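Local coordinates for protein carbonic anhydrase (Glaciozyma antarctica, PDB 5ZTP) that probably catalyses the reversible hydration of carbon dioxide to bicarbonate, as a carbonic anhydrase from a cold-adapted yeast, at residues Thr82-Val87 and Val152-Arg157. Residues are numbered along the deposited sequence; the frame is centred on the assembly and turned at random.
Sequences TREVIV and VISGYR
Five backbone hydrogen bonds join strand 84-87, and Arg83 just before it, to the parallel strand 152-157, the N-to-C directions of the two strands 17° apart. The ladder opens where Val152 N donates to Arg83 O, from above the carbonyl plane rather than along a lone pair. Val85 then gives its N-H to Val152 O in a nearly straight bond (171°) and takes the N-H of Ser154 on its own O, while Val87 N reaches Ser154 O at 2.7 Å and Val87 O accepts from Tyr156 N. Weaker CA-H...O contacts fill in between, such as Ile153 CA to Val85 O.

Glu84, Ile86, Val152 and Ser154 share one face of the sheet. Glu84 has CG anti to its backbone N (chi1 176°) and an extended chain beyond, so that it crosses Val152 obliquely, with its CG 3.4 Å from Val152 CG2. Its carboxylate is held by the second subunit, OE1 by Tyr3 N and OE2 by Ala4 N of that chain. An alanine here would remove both acceptors and the methylene packed on Val152, and would probably weaken the grip on the partner's N-terminal segment. Farther along, Ile86 CG2, anti to its backbone N, meets Tyr156 CD1 at 3.7 Å, and Ser154 OG lies in the plane of the Tyr156 ring, at its edge. On the other face Val85 CB lies 4.2 Å from Ile153 CG2, and both Val85 and Val87 touch Leu141 of helix 130-143.

Strand 33-38 pairs with the far side of strand 84-90, and the antiparallel strand 165-167 follows strand 152-158. With helices in the connection, this pairing of the central strand 84-90 with strand 152-158, in a mixed sheet of order 2-1-3-4-5, belongs to the parallel core of the beta-carbonic anhydrase fold.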
loop_
_atom_site.group_PDB
_atom_site.type_symbol
_atom_site.label_atom_id
_atom_site.label_comp_id
_atom_site.label_asym_id
_atom_site.label_seq_id
_atom_site.Cartn_x
_atom_site.Cartn_y
_atom_site.Cartn_z
ATOM N N THR A 82 12.033 11.493 3.863
ATOM C CA THR A 82 10.619 11.696 4.124
ATOM C C THR A 82 10.692 11.870 5.631
ATOM O O THR A 82 11.231 11.038 6.339
ATOM C CB THR A 82 9.619 10.528 3.797
ATOM O OG1 THR A 82 9.633 9.499 4.811
ATOM C CG2 THR A 82 9.843 9.959 2.451
ATOM N N ARG A 83 10.192 12.974 6.123
ATOM C CA ARG A 83 10.230 13.203 7.548
ATOM C C ARG A 83 8.826 13.488 8.022
ATOM O O ARG A 83 8.620 14.063 9.114
ATOM C CB ARG A 83 11.232 14.301 7.918
ATOM C CG ARG A 83 11.449 15.368 6.873
ATOM C CD ARG A 83 10.168 16.031 6.322
ATOM N NE ARG A 83 9.122 16.760 7.065
ATOM C CZ ARG A 83 9.251 17.512 8.143
ATOM N NH1 ARG A 83 8.156 18.122 8.577
ATOM N NH2 ARG A 83 10.406 17.629 8.796
ATOM N N GLU A 84 7.860 13.026 7.215
ATOM C CA GLU A 84 6.472 13.020 7.627
ATOM C C GLU A 84 5.785 11.712 7.340
ATOM O O GLU A 84 5.924 11.137 6.259
ATOM C CB GLU A 84 5.709 14.161 6.970
ATOM C CG GLU A 84 4.223 14.143 7.297
ATOM C CD GLU A 84 3.549 15.473 7.122
ATOM O OE1 GLU A 84 4.111 16.357 6.433
ATOM O OE2 GLU A 84 2.446 15.607 7.695
ATOM N N VAL A 85 5.023 11.266 8.335
ATOM C CA VAL A 85 4.094 10.148 8.190
ATOM C C VAL A 85 2.691 10.571 8.549
ATOM O O VAL A 85 2.437 11.021 9.662
ATOM C CB VAL A 85 4.477 8.971 9.116
ATOM C CG1 VAL A 85 3.505 7.793 8.952
ATOM C CG2 VAL A 85 5.921 8.553 8.843
ATOM N N ILE A 86 1.777 10.395 7.610
ATOM C CA ILE A 86 0.346 10.458 7.907
ATOM C C ILE A 86 -0.295 9.051 7.895
ATOM O O ILE A 86 -0.268 8.376 6.850
ATOM C CB ILE A 86 -0.369 11.302 6.860
ATOM C CG1 ILE A 86 0.349 12.647 6.680
ATOM C CG2 ILE A 86 -1.832 11.475 7.236
ATOM C CD1 ILE A 86 -0.297 13.572 5.655
ATOM N N VAL A 87 -0.848 8.610 9.045
ATOM C CA VAL A 87 -1.585 7.305 9.158
ATOM C C VAL A 87 -3.064 7.501 8.863
ATOM O O VAL A 87 -3.686 8.417 9.372
ATOM C CB VAL A 87 -1.448 6.615 10.560
ATOM C CG1 VAL A 87 -2.363 5.413 10.677
ATOM C CG2 VAL A 87 -0.046 6.116 10.808
ATOM N N VAL A 152 7.574 14.038 11.860
ATOM C CA VAL A 152 6.209 14.446 12.286
ATOM C C VAL A 152 5.303 13.314 11.916
ATOM O O VAL A 152 5.388 12.781 10.805
ATOM C CB VAL A 152 5.618 15.772 11.681
ATOM C CG1 VAL A 152 6.689 16.839 11.512
ATOM C CG2 VAL A 152 4.854 15.533 10.384
ATOM N N ILE A 153 4.445 12.951 12.852
ATOM C CA ILE A 153 3.571 11.800 12.675
ATOM C C ILE A 153 2.165 12.186 13.135
ATOM O O ILE A 153 1.993 12.737 14.225
ATOM C CB ILE A 153 4.100 10.531 13.439
ATOM C CG1 ILE A 153 5.554 10.210 13.056
ATOM C CG2 ILE A 153 3.252 9.312 13.114
ATOM C CD1 ILE A 153 6.310 9.454 14.118
ATOM N N SER A 154 1.180 11.869 12.300
ATOM C CA SER A 154 -0.211 12.152 12.582
ATOM C C SER A 154 -1.069 11.015 12.072
ATOM O O SER A 154 -0.668 10.257 11.209
ATOM C CB SER A 154 -0.653 13.489 11.959
ATOM O OG SER A 154 -0.122 13.714 10.644
ATOM N N GLY A 155 -2.260 10.902 12.638
ATOM C CA GLY A 155 -3.175 9.813 12.338
ATOM C C GLY A 155 -4.601 10.313 12.188
ATOM O O GLY A 155 -5.104 11.112 13.019
ATOM N N TYR A 156 -5.245 9.827 11.128
ATOM C CA TYR A 156 -6.550 10.287 10.721
ATOM C C TYR A 156 -7.462 9.111 10.482
ATOM O O TYR A 156 -7.028 8.079 9.961
ATOM C CB TYR A 156 -6.443 11.086 9.424
ATOM C CG TYR A 156 -5.765 12.412 9.621
ATOM C CD1 TYR A 156 -4.386 12.483 9.746
ATOM C CD2 TYR A 156 -6.498 13.598 9.714
ATOM C CE1 TYR A 156 -3.745 13.699 9.972
ATOM C CE2 TYR A 156 -5.866 14.815 9.908
ATOM C CZ TYR A 156 -4.484 14.867 10.049
ATOM O OH TYR A 156 -3.824 16.062 10.287
ATOM N N ARG A 157 -8.719 9.283 10.896
ATOM C CA ARG A 157 -9.819 8.405 10.552
ATOM C C ARG A 157 -10.414 8.912 9.269
ATOM O O ARG A 157 -11.087 9.942 9.261
ATOM C CB ARG A 157 -10.909 8.447 11.632
ATOM C CG ARG A 157 -12.206 7.716 11.243
ATOM C CD ARG A 157 -13.177 7.667 12.408
ATOM N NE ARG A 157 -13.684 9.005 12.665
ATOM C CZ ARG A 157 -13.922 9.528 13.863
ATOM N NH1 ARG A 157 -13.710 8.837 14.981
ATOM N NH2 ARG A 157 -14.372 10.771 13.940
#